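Local coordinates for haloacid dehalogenase-like hydrolase (Bacteroides thetaiotaomicron, PDB 2RBK), which probably acts as a magnesium-dependent phosphatase of the haloacid dehalogenase superfamily, at residues E88-M93 and I148-F153; I112-P117 and N132-V137; T18-S23 and L53-D58; G36-I41 and L61-I66. All blocks are in the same frame, centred on the assembly; numbering follows the deposited sequence.

Contact 1: residues E88-M93 and I148-F153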
loop_
_atom_site.group_PDB
_atom_site.type_symbol
_atom_site.label_atom_id
_atom_site.label_comp_id
_atom_site.label_asym_id
_atom_site.label_seq_id
_atom_site.Cartn_x
_atom_site.Cartn_y
_atom_site.Cartn_z
ATOM N N GLU A 88 -20.691 11.301 -0.305
ATOM C CA GLU A 88 -20.480 12.746 -0.300
ATOM C C GLU A 88 -19.013 13.081 -0.465
ATOM O O GLU A 88 -18.657 14.124 -1.062
ATOM C CB GLU A 88 -21.003 13.331 1.004
ATOM C CG GLU A 88 -22.436 13.554 1.139
ATOM C CD GLU A 88 -22.950 14.264 2.339
ATOM O OE1 GLU A 88 -22.160 14.775 3.171
ATOM O OE2 GLU A 88 -24.192 14.279 2.513
ATOM N N GLU A 89 -18.153 12.283 0.122
ATOM C CA GLU A 89 -16.700 12.560 0.091
ATOM C C GLU A 89 -16.128 12.169 -1.261
ATOM O O GLU A 89 -15.209 12.845 -1.758
ATOM C CB GLU A 89 -16.049 11.874 1.283
ATOM C CG GLU A 89 -16.587 12.426 2.588
ATOM C CD GLU A 89 -15.902 12.022 3.872
ATOM O OE1 GLU A 89 -14.714 12.071 4.007
ATOM O OE2 GLU A 89 -16.676 11.675 4.807
ATOM N N VAL A 90 -16.638 11.115 -1.894
ATOM C CA VAL A 90 -16.265 10.820 -3.277
ATOM C C VAL A 90 -16.596 11.997 -4.195
ATOM O O VAL A 90 -15.777 12.469 -4.976
ATOM C CB VAL A 90 -16.971 9.540 -3.790
ATOM C CG1 VAL A 90 -16.675 9.295 -5.264
ATOM C CG2 VAL A 90 -16.584 8.332 -2.955
ATOM N N LYS A 91 -17.824 12.483 -4.061
ATOM C CA LYS A 91 -18.285 13.600 -4.910
ATOM C C LYS A 91 -17.471 14.845 -4.642
ATOM O O LYS A 91 -17.120 15.563 -5.596
ATOM C CB LYS A 91 -19.771 13.875 -4.688
ATOM C CG LYS A 91 -20.712 12.766 -5.154
ATOM C CD LYS A 91 -22.173 13.085 -4.991
ATOM C CE LYS A 91 -23.146 12.018 -5.395
ATOM N NZ LYS A 91 -22.995 11.273 -6.674
ATOM N N ALA A 92 -17.123 15.109 -3.384
ATOM C CA ALA A 92 -16.352 16.319 -3.073
ATOM C C ALA A 92 -14.951 16.243 -3.605
ATOM O O ALA A 92 -14.408 17.230 -4.133
ATOM C CB ALA A 92 -16.354 16.585 -1.582
ATOM N N MET A 93 -14.316 15.072 -3.530
ATOM C CA MET A 93 -12.996 14.907 -4.128
ATOM C C MET A 93 -13.024 15.060 -5.644
ATOM O O MET A 93 -12.163 15.748 -6.211
ATOM C CB MET A 93 -12.441 13.530 -3.721
ATOM C CG MET A 93 -11.017 13.359 -4.250
ATOM S SD MET A 93 -9.747 14.514 -3.742
ATOM C CE MET A 93 -9.636 14.157 -1.996
ATOM N N ILE A 148 -13.839 2.362 -3.370
ATOM C CA ILE A 148 -13.056 1.840 -2.249
ATOM C C ILE A 148 -11.853 2.692 -1.964
ATOM O O ILE A 148 -11.491 2.947 -0.783
ATOM C CB ILE A 148 -12.636 0.396 -2.510
ATOM C CG1 ILE A 148 -13.883 -0.459 -2.820
ATOM C CG2 ILE A 148 -11.831 -0.147 -1.361
ATOM C CD1 ILE A 148 -13.636 -1.917 -2.962
ATOM N N GLN A 149 -11.193 3.242 -2.986
ATOM C CA GLN A 149 -10.042 4.101 -2.823
ATOM C C GLN A 149 -10.036 5.142 -3.951
ATOM O O GLN A 149 -10.342 4.828 -5.087
ATOM C CB GLN A 149 -8.716 3.314 -2.840
ATOM C CG GLN A 149 -7.486 4.199 -2.633
ATOM C CD GLN A 149 -6.264 3.339 -2.378
ATOM O OE1 GLN A 149 -6.021 2.994 -1.194
ATOM N NE2 GLN A 149 -5.523 2.937 -3.391
ATOM N N MET A 150 -9.676 6.383 -3.591
ATOM C CA MET A 150 -9.391 7.413 -4.579
ATOM C C MET A 150 -7.960 7.831 -4.461
ATOM O O MET A 150 -7.438 7.931 -3.347
ATOM C CB MET A 150 -10.245 8.645 -4.353
ATOM C CG MET A 150 -11.659 8.519 -4.321
ATOM S SD MET A 150 -12.571 9.957 -3.869
ATOM C CE MET A 150 -12.370 10.431 -2.219
ATOM N N THR A 151 -7.340 8.126 -5.575
ATOM C CA THR A 151 -5.930 8.550 -5.616
ATOM C C THR A 151 -5.819 9.863 -6.377
ATOM O O THR A 151 -5.601 9.839 -7.617
ATOM C CB THR A 151 -5.088 7.413 -6.171
ATOM O OG1 THR A 151 -5.267 6.272 -5.309
ATOM C CG2 THR A 151 -3.635 7.820 -6.185
ATOM N N PRO A 152 -6.024 10.969 -5.694
ATOM C CA PRO A 152 -5.848 12.282 -6.317
ATOM C C PRO A 152 -4.386 12.671 -6.420
ATOM O O PRO A 152 -3.576 12.435 -5.532
ATOM C CB PRO A 152 -6.585 13.241 -5.324
ATOM C CG PRO A 152 -6.402 12.543 -4.016
ATOM C CD PRO A 152 -6.563 11.087 -4.311
ATOM N N PHE A 153 -4.041 13.311 -7.567
ATOM C CA PHE A 153 -2.687 13.769 -7.819
ATOM C C PHE A 153 -2.613 15.204 -7.304
ATOM O O PHE A 153 -2.607 16.198 -8.041
ATOM C CB PHE A 153 -2.354 13.651 -9.318
ATOM C CG PHE A 153 -2.050 12.234 -9.690
ATOM C CD1 PHE A 153 -3.115 11.329 -9.720
ATOM C CD2 PHE A 153 -0.799 11.702 -9.965
ATOM C CE1 PHE A 153 -2.890 10.013 -10.042
ATOM C CE2 PHE A 153 -0.562 10.373 -10.300
ATOM C CZ PHE A 153 -1.645 9.499 -10.295
#

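Contact 2: residues I112-P117 and N132-V137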
loop_
_atom_site.group_PDB
_atom_site.type_symbol
_atom_site.label_atom_id
_atom_site.label_comp_id
_atom_site.label_asym_id
_atom_site.label_seq_id
_atom_site.Cartn_x
_atom_site.Cartn_y
_atom_site.Cartn_z
ATOM N N ILE A 112 -11.194 -0.115 -12.231
ATOM C CA ILE A 112 -10.304 0.987 -11.908
ATOM C C ILE A 112 -10.397 2.003 -13.064
ATOM O O ILE A 112 -10.412 1.594 -14.217
ATOM C CB ILE A 112 -8.862 0.559 -11.595
ATOM C CG1 ILE A 112 -8.018 1.717 -11.081
ATOM C CG2 ILE A 112 -8.201 -0.142 -12.762
ATOM C CD1 ILE A 112 -6.600 1.314 -10.564
ATOM N N SER A 113 -10.456 3.265 -12.713
ATOM C CA SER A 113 -10.591 4.342 -13.701
ATOM C C SER A 113 -9.764 5.530 -13.322
ATOM O O SER A 113 -9.461 5.754 -12.153
ATOM C CB SER A 113 -12.064 4.777 -13.746
ATOM O OG SER A 113 -12.968 3.750 -13.890
ATOM N N VAL A 114 -9.472 6.369 -14.310
ATOM C CA VAL A 114 -8.802 7.659 -14.071
ATOM C C VAL A 114 -9.571 8.736 -14.770
ATOM O O VAL A 114 -10.100 8.537 -15.871
ATOM C CB VAL A 114 -7.325 7.584 -14.471
ATOM C CG1 VAL A 114 -7.143 7.314 -15.972
ATOM C CG2 VAL A 114 -6.600 8.835 -14.043
ATOM N N CYS A 115 -9.631 9.898 -14.095
ATOM C CA CYS A 115 -10.324 11.059 -14.618
ATOM C C CYS A 115 -9.266 12.105 -15.008
ATOM O O CYS A 115 -8.393 12.438 -14.223
ATOM C CB CYS A 115 -11.280 11.614 -13.624
ATOM S SG CYS A 115 -12.543 10.450 -13.080
ATOM N N GLN A 116 -9.370 12.617 -16.254
ATOM C CA GLN A 116 -8.506 13.653 -16.786
ATOM C C GLN A 116 -7.016 13.404 -16.566
ATOM O O GLN A 116 -6.243 14.260 -16.069
ATOM C CB GLN A 116 -8.932 15.033 -16.264
ATOM C CG GLN A 116 -10.370 15.422 -16.510
ATOM C CD GLN A 116 -10.702 15.647 -17.945
ATOM O OE1 GLN A 116 -9.850 16.149 -18.722
ATOM N NE2 GLN A 116 -11.961 15.439 -18.330
ATOM N N PRO A 117 -6.556 12.230 -16.971
ATOM C CA PRO A 117 -5.149 11.942 -16.753
ATOM C C PRO A 117 -4.213 12.952 -17.447
ATOM O O PRO A 117 -4.545 13.360 -18.564
ATOM C CB PRO A 117 -4.995 10.545 -17.333
ATOM C CG PRO A 117 -6.112 10.351 -18.329
ATOM C CD PRO A 117 -7.223 11.155 -17.714
ATOM N N ASN A 132 0.038 -0.613 -15.994
ATOM C CA ASN A 132 -0.712 -0.593 -17.261
ATOM C C ASN A 132 -1.690 0.593 -17.320
ATOM O O ASN A 132 -2.242 1.021 -16.328
ATOM C CB ASN A 132 -1.529 -1.866 -17.516
ATOM C CG ASN A 132 -0.867 -3.208 -17.684
ATOM O OD1 ASN A 132 0.164 -3.339 -18.359
ATOM N ND2 ASN A 132 -1.516 -4.189 -17.047
ATOM N N VAL A 133 -1.894 1.152 -18.517
ATOM C CA VAL A 133 -2.799 2.286 -18.694
ATOM C C VAL A 133 -4.182 1.964 -18.097
ATOM O O VAL A 133 -4.755 0.957 -18.384
ATOM C CB VAL A 133 -2.894 2.665 -20.184
ATOM C CG1 VAL A 133 -3.906 3.777 -20.351
ATOM C CG2 VAL A 133 -1.569 3.127 -20.725
ATOM N N ILE A 134 -4.631 2.897 -17.273
ATOM C CA ILE A 134 -5.907 2.798 -16.576
ATOM C C ILE A 134 -6.968 3.433 -17.473
ATOM O O ILE A 134 -6.735 4.505 -18.015
ATOM C CB ILE A 134 -5.841 3.518 -15.227
ATOM C CG1 ILE A 134 -4.830 2.817 -14.289
ATOM C CG2 ILE A 134 -7.174 3.632 -14.587
ATOM C CD1 ILE A 134 -4.433 3.634 -13.090
ATOM N N PRO A 135 -8.130 2.846 -17.662
ATOM C CA PRO A 135 -9.128 3.448 -18.549
ATOM C C PRO A 135 -9.638 4.767 -18.017
ATOM O O PRO A 135 -9.784 4.972 -16.811
ATOM C CB PRO A 135 -10.284 2.448 -18.517
ATOM C CG PRO A 135 -9.720 1.197 -18.006
ATOM C CD PRO A 135 -8.577 1.533 -17.120
ATOM N N THR A 136 -9.896 5.690 -18.933
ATOM C CA THR A 136 -10.421 6.981 -18.607
ATOM C C THR A 136 -11.928 7.012 -18.525
ATOM O O THR A 136 -12.598 6.454 -19.370
ATOM C CB THR A 136 -9.938 8.004 -19.678
ATOM O OG1 THR A 136 -8.552 8.168 -19.625
ATOM C CG2 THR A 136 -10.578 9.389 -19.489
ATOM N N VAL A 137 -12.457 7.684 -17.516
ATOM C CA VAL A 137 -13.880 7.952 -17.384
ATOM C C VAL A 137 -14.021 9.416 -16.960
ATOM O O VAL A 137 -13.071 10.015 -16.401
ATOM C CB VAL A 137 -14.591 7.024 -16.397
ATOM C CG1 VAL A 137 -14.322 5.572 -16.803
ATOM C CG2 VAL A 137 -14.296 7.280 -14.968
HETATM O O HOH W 1 -11.847 12.187 -17.674
#

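Contact 3: residues T18-S23 and L53-D58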
loop_
_atom_site.group_PDB
_atom_site.type_symbol
_atom_site.label_atom_id
_atom_site.label_comp_id
_atom_site.label_asym_id
_atom_site.label_seq_id
_atom_site.Cartn_x
_atom_site.Cartn_y
_atom_site.Cartn_z
ATOM N N THR A 18 15.425 0.045 -9.664
ATOM C CA THR A 18 15.522 -1.004 -10.634
ATOM C C THR A 18 14.170 -1.503 -11.106
ATOM O O THR A 18 14.060 -2.204 -12.106
ATOM C CB THR A 18 16.274 -2.225 -10.098
ATOM O OG1 THR A 18 15.451 -2.845 -9.114
ATOM C CG2 THR A 18 17.625 -1.904 -9.425
ATOM N N HIS A 19 13.083 -1.281 -10.400
ATOM C CA HIS A 19 11.772 -1.824 -10.647
ATOM C C HIS A 19 11.709 -3.349 -10.500
ATOM O O HIS A 19 10.839 -4.013 -11.050
ATOM C CB HIS A 19 11.171 -1.376 -11.983
ATOM C CG HIS A 19 11.235 0.134 -12.029
ATOM N ND1 HIS A 19 10.491 0.962 -11.210
ATOM C CD2 HIS A 19 12.045 0.926 -12.805
ATOM C CE1 HIS A 19 10.823 2.225 -11.517
ATOM N NE2 HIS A 19 11.764 2.240 -12.485
ATOM N N ARG A 20 12.629 -3.945 -9.736
ATOM C CA ARG A 20 12.725 -5.333 -9.470
ATOM C C ARG A 20 12.842 -5.628 -7.972
ATOM O O ARG A 20 13.291 -4.793 -7.195
ATOM C CB ARG A 20 13.939 -5.962 -10.206
ATOM C CG ARG A 20 13.942 -5.650 -11.712
ATOM C CD ARG A 20 12.747 -6.310 -12.384
ATOM N NE ARG A 20 12.662 -7.784 -12.188
ATOM C CZ ARG A 20 13.160 -8.685 -12.996
ATOM N NH1 ARG A 20 13.801 -8.354 -14.122
ATOM N NH2 ARG A 20 12.993 -9.954 -12.664
ATOM N N ILE A 21 12.516 -6.841 -7.640
ATOM C CA ILE A 21 12.713 -7.374 -6.295
ATOM C C ILE A 21 14.185 -7.862 -6.143
ATOM O O ILE A 21 14.644 -8.623 -6.977
ATOM C CB ILE A 21 11.771 -8.519 -5.987
ATOM C CG1 ILE A 21 10.306 -8.070 -6.164
ATOM C CG2 ILE A 21 12.027 -9.078 -4.601
ATOM C CD1 ILE A 21 9.277 -9.179 -5.917
ATOM N N PRO A 22 14.904 -7.420 -5.119
ATOM C CA PRO A 22 16.279 -7.920 -4.923
ATOM C C PRO A 22 16.256 -9.448 -4.819
ATOM O O PRO A 22 15.409 -10.072 -4.181
ATOM C CB PRO A 22 16.713 -7.265 -3.612
ATOM C CG PRO A 22 15.900 -5.991 -3.577
ATOM C CD PRO A 22 14.562 -6.375 -4.171
ATOM N N SER A 23 17.302 -10.033 -5.365
ATOM C CA SER A 23 17.452 -11.477 -5.275
ATOM C C SER A 23 17.482 -11.971 -3.849
ATOM O O SER A 23 16.919 -13.021 -3.548
ATOM C CB SER A 23 18.697 -11.858 -6.061
ATOM O OG SER A 23 19.886 -11.393 -5.531
ATOM N N LEU A 53 4.773 -8.451 -8.617
ATOM C CA LEU A 53 5.050 -9.452 -7.651
ATOM C C LEU A 53 5.133 -10.860 -8.209
ATOM O O LEU A 53 5.148 -11.838 -7.458
ATOM C CB LEU A 53 4.060 -9.464 -6.474
ATOM C CG LEU A 53 4.021 -8.207 -5.633
ATOM C CD1 LEU A 53 3.015 -8.460 -4.494
ATOM C CD2 LEU A 53 5.394 -7.867 -5.103
ATOM N N SER A 54 5.202 -11.045 -9.549
ATOM C CA SER A 54 5.143 -12.391 -10.112
ATOM C C SER A 54 6.209 -13.318 -9.581
ATOM O O SER A 54 5.962 -14.486 -9.443
ATOM C CB SER A 54 5.169 -12.358 -11.637
ATOM O OG SER A 54 6.363 -11.835 -12.132
ATOM N N GLU A 55 7.384 -12.812 -9.274
ATOM C CA GLU A 55 8.389 -13.722 -8.736
ATOM C C GLU A 55 7.961 -14.408 -7.438
ATOM O O GLU A 55 8.184 -15.618 -7.193
ATOM C CB GLU A 55 9.717 -12.998 -8.545
ATOM C CG GLU A 55 10.263 -12.506 -9.870
ATOM C CD GLU A 55 11.171 -11.328 -9.709
ATOM O OE1 GLU A 55 10.781 -10.383 -9.000
ATOM O OE2 GLU A 55 12.235 -11.290 -10.288
ATOM N N LEU A 56 7.316 -13.655 -6.594
ATOM C CA LEU A 56 6.847 -14.185 -5.327
ATOM C C LEU A 56 5.584 -15.048 -5.520
ATOM O O LEU A 56 5.432 -16.079 -4.877
ATOM C CB LEU A 56 6.572 -13.079 -4.303
ATOM C CG LEU A 56 7.754 -12.189 -3.965
ATOM C CD1 LEU A 56 7.349 -11.102 -3.005
ATOM C CD2 LEU A 56 8.902 -13.042 -3.414
ATOM N N GLN A 57 4.688 -14.537 -6.393
ATOM C CA GLN A 57 3.434 -15.197 -6.670
ATOM C C GLN A 57 3.636 -16.562 -7.361
ATOM O O GLN A 57 3.007 -17.546 -6.965
ATOM C CB GLN A 57 2.516 -14.335 -7.526
ATOM C CG GLN A 57 2.073 -13.086 -6.729
ATOM C CD GLN A 57 1.423 -12.069 -7.640
ATOM O OE1 GLN A 57 1.860 -11.894 -8.748
ATOM N NE2 GLN A 57 0.452 -11.353 -7.070
ATOM N N ASP A 58 4.545 -16.588 -8.319
ATOM C CA ASP A 58 4.788 -17.857 -9.040
ATOM C C ASP A 58 5.469 -18.852 -8.125
ATOM O O ASP A 58 5.398 -20.060 -8.390
ATOM C CB ASP A 58 5.647 -17.573 -10.252
ATOM C CG ASP A 58 4.985 -16.767 -11.345
ATOM O OD1 ASP A 58 3.764 -16.574 -11.303
ATOM O OD2 ASP A 58 5.658 -16.310 -12.258
HETATM O O HOH W 2 14.325 -10.119 -9.184
#

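Contact 4: residues G36-I41 and L61-I66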
loop_
_atom_site.group_PDB
_atom_site.type_symbol
_atom_site.label_atom_id
_atom_site.label_comp_id
_atom_site.label_asym_id
_atom_site.label_seq_id
_atom_site.Cartn_x
_atom_site.Cartn_y
_atom_site.Cartn_z
ATOM N N GLY A 36 7.654 -21.539 8.274
ATOM C CA GLY A 36 6.268 -21.408 8.648
ATOM C C GLY A 36 5.833 -19.991 8.915
ATOM O O GLY A 36 4.711 -19.811 9.359
ATOM N N LEU A 37 6.619 -18.968 8.620
ATOM C CA LEU A 37 6.125 -17.623 8.675
ATOM C C LEU A 37 4.985 -17.461 7.684
ATOM O O LEU A 37 5.068 -17.974 6.567
ATOM C CB LEU A 37 7.188 -16.573 8.354
ATOM C CG LEU A 37 8.194 -16.201 9.411
ATOM C CD1 LEU A 37 7.470 -15.490 10.592
ATOM C CD2 LEU A 37 9.048 -17.359 9.890
ATOM N N LYS A 38 3.953 -16.726 8.067
ATOM C CA LYS A 38 2.949 -16.279 7.129
ATOM C C LYS A 38 3.443 -14.941 6.548
ATOM O O LYS A 38 3.901 -14.071 7.271
ATOM C CB LYS A 38 1.586 -16.135 7.770
ATOM C CG LYS A 38 1.065 -17.391 8.396
ATOM C CD LYS A 38 1.097 -18.632 7.607
ATOM C CE LYS A 38 0.347 -19.738 8.323
ATOM N NZ LYS A 38 0.507 -20.996 7.651
ATOM N N ILE A 39 3.324 -14.816 5.219
ATOM C CA ILE A 39 3.868 -13.694 4.488
ATOM C C ILE A 39 2.745 -12.941 3.789
ATOM O O ILE A 39 2.001 -13.528 2.972
ATOM C CB ILE A 39 4.892 -14.186 3.451
ATOM C CG1 ILE A 39 6.088 -14.854 4.144
ATOM C CG2 ILE A 39 5.285 -13.056 2.510
ATOM C CD1 ILE A 39 7.054 -15.528 3.227
ATOM N N PHE A 40 2.557 -11.692 4.152
ATOM C CA PHE A 40 1.445 -10.892 3.668
ATOM C C PHE A 40 1.967 -9.661 2.991
ATOM O O PHE A 40 2.960 -9.026 3.377
ATOM C CB PHE A 40 0.567 -10.466 4.839
ATOM C CG PHE A 40 0.012 -11.659 5.583
ATOM C CD1 PHE A 40 0.484 -12.013 6.831
ATOM C CD2 PHE A 40 -0.952 -12.440 4.961
ATOM C CE1 PHE A 40 -0.059 -13.151 7.457
ATOM C CE2 PHE A 40 -1.477 -13.571 5.585
ATOM C CZ PHE A 40 -0.997 -13.938 6.829
ATOM N N ILE A 41 1.254 -9.258 1.945
ATOM C CA ILE A 41 1.439 -7.979 1.270
ATOM C C ILE A 41 0.590 -6.932 1.922
ATOM O O ILE A 41 -0.560 -7.232 2.280
ATOM C CB ILE A 41 1.085 -8.151 -0.222
ATOM C CG1 ILE A 41 2.025 -9.174 -0.888
ATOM C CG2 ILE A 41 1.061 -6.824 -0.963
ATOM C CD1 ILE A 41 3.479 -8.798 -0.834
ATOM N N LEU A 61 4.586 -17.924 -2.463
ATOM C CA LEU A 61 5.109 -17.474 -1.170
ATOM C C LEU A 61 4.201 -16.512 -0.395
ATOM O O LEU A 61 4.483 -16.261 0.769
ATOM C CB LEU A 61 6.463 -16.737 -1.373
ATOM C CG LEU A 61 7.552 -17.659 -1.924
ATOM C CD1 LEU A 61 8.800 -16.841 -2.225
ATOM C CD2 LEU A 61 7.873 -18.840 -1.005
ATOM N N ILE A 62 3.145 -15.986 -0.991
ATOM C CA ILE A 62 2.279 -15.008 -0.336
ATOM C C ILE A 62 1.031 -15.694 0.186
ATOM O O ILE A 62 0.361 -16.410 -0.546
ATOM C CB ILE A 62 1.940 -13.854 -1.288
ATOM C CG1 ILE A 62 3.205 -13.075 -1.685
ATOM C CG2 ILE A 62 0.881 -12.940 -0.692
ATOM C CD1 ILE A 62 3.036 -12.240 -2.915
ATOM N N ASP A 63 0.735 -15.454 1.470
ATOM C CA ASP A 63 -0.413 -16.061 2.171
ATOM C C ASP A 63 -1.645 -15.178 2.189
ATOM O O ASP A 63 -2.731 -15.677 2.553
ATOM C CB ASP A 63 0.009 -16.450 3.583
ATOM C CG ASP A 63 1.136 -17.459 3.545
ATOM O OD1 ASP A 63 0.962 -18.553 2.923
ATOM O OD2 ASP A 63 2.234 -17.170 4.074
ATOM N N GLY A 64 -1.552 -13.906 1.867
ATOM C CA GLY A 64 -2.716 -13.018 1.858
ATOM C C GLY A 64 -2.288 -11.620 1.521
ATOM O O GLY A 64 -1.104 -11.287 1.499
ATOM N N TYR A 65 -3.319 -10.783 1.276
ATOM C CA TYR A 65 -3.152 -9.453 0.794
ATOM C C TYR A 65 -3.986 -8.431 1.559
ATOM O O TYR A 65 -5.200 -8.606 1.716
ATOM C CB TYR A 65 -3.564 -9.327 -0.697
ATOM C CG TYR A 65 -2.671 -10.082 -1.654
ATOM C CD1 TYR A 65 -2.795 -11.452 -1.831
ATOM C CD2 TYR A 65 -1.708 -9.419 -2.409
ATOM C CE1 TYR A 65 -1.983 -12.146 -2.700
ATOM C CE2 TYR A 65 -0.885 -10.094 -3.283
ATOM C CZ TYR A 65 -1.041 -11.457 -3.427
ATOM O OH TYR A 65 -0.210 -12.126 -4.298
ATOM N N ILE A 66 -3.315 -7.354 1.922
ATOM C CA ILE A 66 -3.903 -6.117 2.351
ATOM C C ILE A 66 -3.671 -5.145 1.212
ATOM O O ILE A 66 -2.518 -4.832 0.902
ATOM C CB ILE A 66 -3.226 -5.619 3.674
ATOM C CG1 ILE A 66 -3.499 -6.572 4.823
ATOM C CG2 ILE A 66 -3.610 -4.168 3.962
ATOM C CD1 ILE A 66 -2.424 -6.441 5.892
#

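Contact 1: residues E88-M93 and I148-F153
Met93 of the helix and Met150 of the strand make the apolar heart of this contact. The methyl CE of Met150 presses on CB of Met93 at 3.4 Å, tighter than an ordinary van der Waals approach, while Met150 SD lies 3.6 Å from the same Met93 CB. The two side chains cross obliquely. Met93 is itself bent: its CG is anti to the backbone N (chi1 -176°), and the bend at chi2 turns SD toward Pro152, whose CB it meets at 3.8 Å. The Met93 and Pro152 side chains cross at about a right angle. Met150 SD also reaches the helix backbone at Val90 CA, 3.8 Å away, with Val90 CG1 more distant at 4.4 Å.

Polar atoms play a lesser part. Glu89 O stands 3.8 Å from Met150 CE, but as an acceptor it is engaged inside the helix, where it takes the N-H of Met93. The carboxylate of Glu89 leads away from the strand and is held by the hydroxyl of Thr168.

The backbones run nearly alike, with segment axes 18° apart and 10.4 Å at closest approach, a spacing spanned mainly by the side chains of Met93, Met150 and Pro152. Helix 87-100 is thus laid on a three-stranded antiparallel sheet, consistent with the cap domain of Cof-type relatives, and Val181 also touches Met150 and Pro152. Sulfur and carbon atoms carry most of the interface, which therefore depends on complementary shape and burial, with no directional bond to fix its register.

Contact 2: residues I112-P117 and N132-V137
Ile134 lays its methyl CG2 over one face of the Ser113-Val114 peptide group, 3.5 Å from Ser113 C and almost straight above it. At an edge of the same flat unit, Val114 N gives its hydrogen to Pro135 O at 2.9 Å, the donor tilted 18° from the plane of that carbonyl. Val114's own carbonyl O accepts from Val137 N at 3.0 Å, here with a tilt of 30°; Thr136 CA adds a CA-H...O contact to the same oxygen. A water continues the pairing, accepting from Gln116 N and donating to Val137 O.

Side chains close in around these bonds. The proline ring of Pro135 sets CD against Ile112 O at 3.4 Å. Ile112 and Ile134 cross at about a right angle and meet through their CD1 methyls. Val114 has CG1 between the backbone N and the carbonyl carbon (chi1 63°), which brings that methyl to Ile134 O at 3.5 Å. Val137 CG2 packs on Ser113 CB at 3.6 Å, and Cys115 SG lies 4.1 Å from the same methyl. With an alanine in place of Val137 the backbone bonds could persist, but a gap would probably open beside Ser113 and Cys115.

Strand 112-115 is the outermost strand on this side of a three-stranded antiparallel sheet whose next member is 104-107. The loop between helices 119-128 and 139-143 meets that edge through one isolated beta bridge, Val114 with Thr136, a short extension of the sheet by an otherwise irregular segment.

Contact 3: residues T18-S23 and L53-D58
Ile21 and Glu55 bring the loop ahead of helix 23-34 against the short helix 54-58, which belongs to a beta-alpha-beta unit of the Rossmann-like core of this superfamily. Followed outward, the Ile21 side chain first places CB 3.7 Å from Glu55 OE1. CG1, anti to the carbonyl carbon (chi1 -57°), lies equally near the same oxygen, and the two side chains slide past each other in opposite directions. CD1, at the tip, fits among three residues: Glu55 OE1 at 3.6 Å, Leu56 CG at 3.9 Å and Leu53 CD2 at 4.2 Å. Ile26 of helix 23-34 touches both Ile21 and Glu55, adding a further wall to this buried spot.

The carboxylate thus divides its work: OE1 rests along hydrocarbon while OE2 takes the charge pairing. Arg20, its chain bent at chi2 and chi3, forms a salt bridge with Glu55 through NH2. Within the loop Thr18 OG1 accepts from Arg20 N, an ST turn. The Leu53 side chain lies about 8 Å from that of the magnesium ligand Asp10.

A water donates both to Ile21 O and to Glu55 OE2, giving that oxygen a second partner; the first, Arg20 NH2, lies 2.8 Å from Glu55 OE2 and comes from above the carboxylate plane, 48° out of it.

Contact 4: residues G36-I41 and L61-I66
Ile39 and Asp63 are gripped twice, backbone and side chain together. Asp63 N donates to Ile39 O at 2.8 Å, nearly along the C=O axis, and Asp63 OD2 accepts from Ile39 N at 2.8 Å through its anti lone pair. The carboxylate thus appears to stand in for a strand carbonyl as acceptor. An alanine in place of Asp63 would probably leave Ile39 N without this acceptor and the start of strand 38-42 less firmly tied.

Further on, ordinary parallel pairing takes over: Ile41 N bonds to Gly64 O, and Ile41 O receives Ile66 N at 2.8 Å. Gly64 CA lies at the edge of the Phe40 ring, in its plane, 3.6 Å from Phe40 CD2. This is the pairing of strands 38-42 and 64-67 in a beta-alpha-beta unit joined through helix 54-58, part of the Rossmann-like sheet of the haloacid dehalogenase fold. On the face carrying Ile41 and Tyr65, the two side chains lie side by side, pointing the same way, with Ile41 CB 3.8 Å from Tyr65 CD2. Ile41 CG1 also meets Ile62 CD1 at 3.8 Å. The buried Ile41 side chain is about 6 Å from the bound oxido(dioxo)vanadium.

The outer end is looser. Lys38, partly exposed, crosses Asp63 at about a right angle; its side chain approaches OD2 with CB and CD, while its CA lies nearer still. Its ammonium stops short, Lys38 NZ standing 5.3 Å from Asp63 OD1, where opposite charges may still attract weakly.

How the contacts relate
The four contacts fall into two groups. Contacts 3 and 4 come first along the chain, interleaved, their centres 15 Å apart. They share the unit made by strand 38-42, helix 54-58 and strand 64-67, and they touch directly through Leu53 with Ile41, Leu56 with Ile62 and Gln57 with Tyr65. Contacts 1 and 2 follow, contact 2 nested within the loop that contact 1 closes. Both reach the antiparallel sheet 112-115, 104-107 and 149-152, with centres 14 Å apart. The centres of contacts 1 and 3 are about 31 Å apart, on opposite sides of the chain's centre. The layout is consistent with a separately packed cap facing a catalytic core.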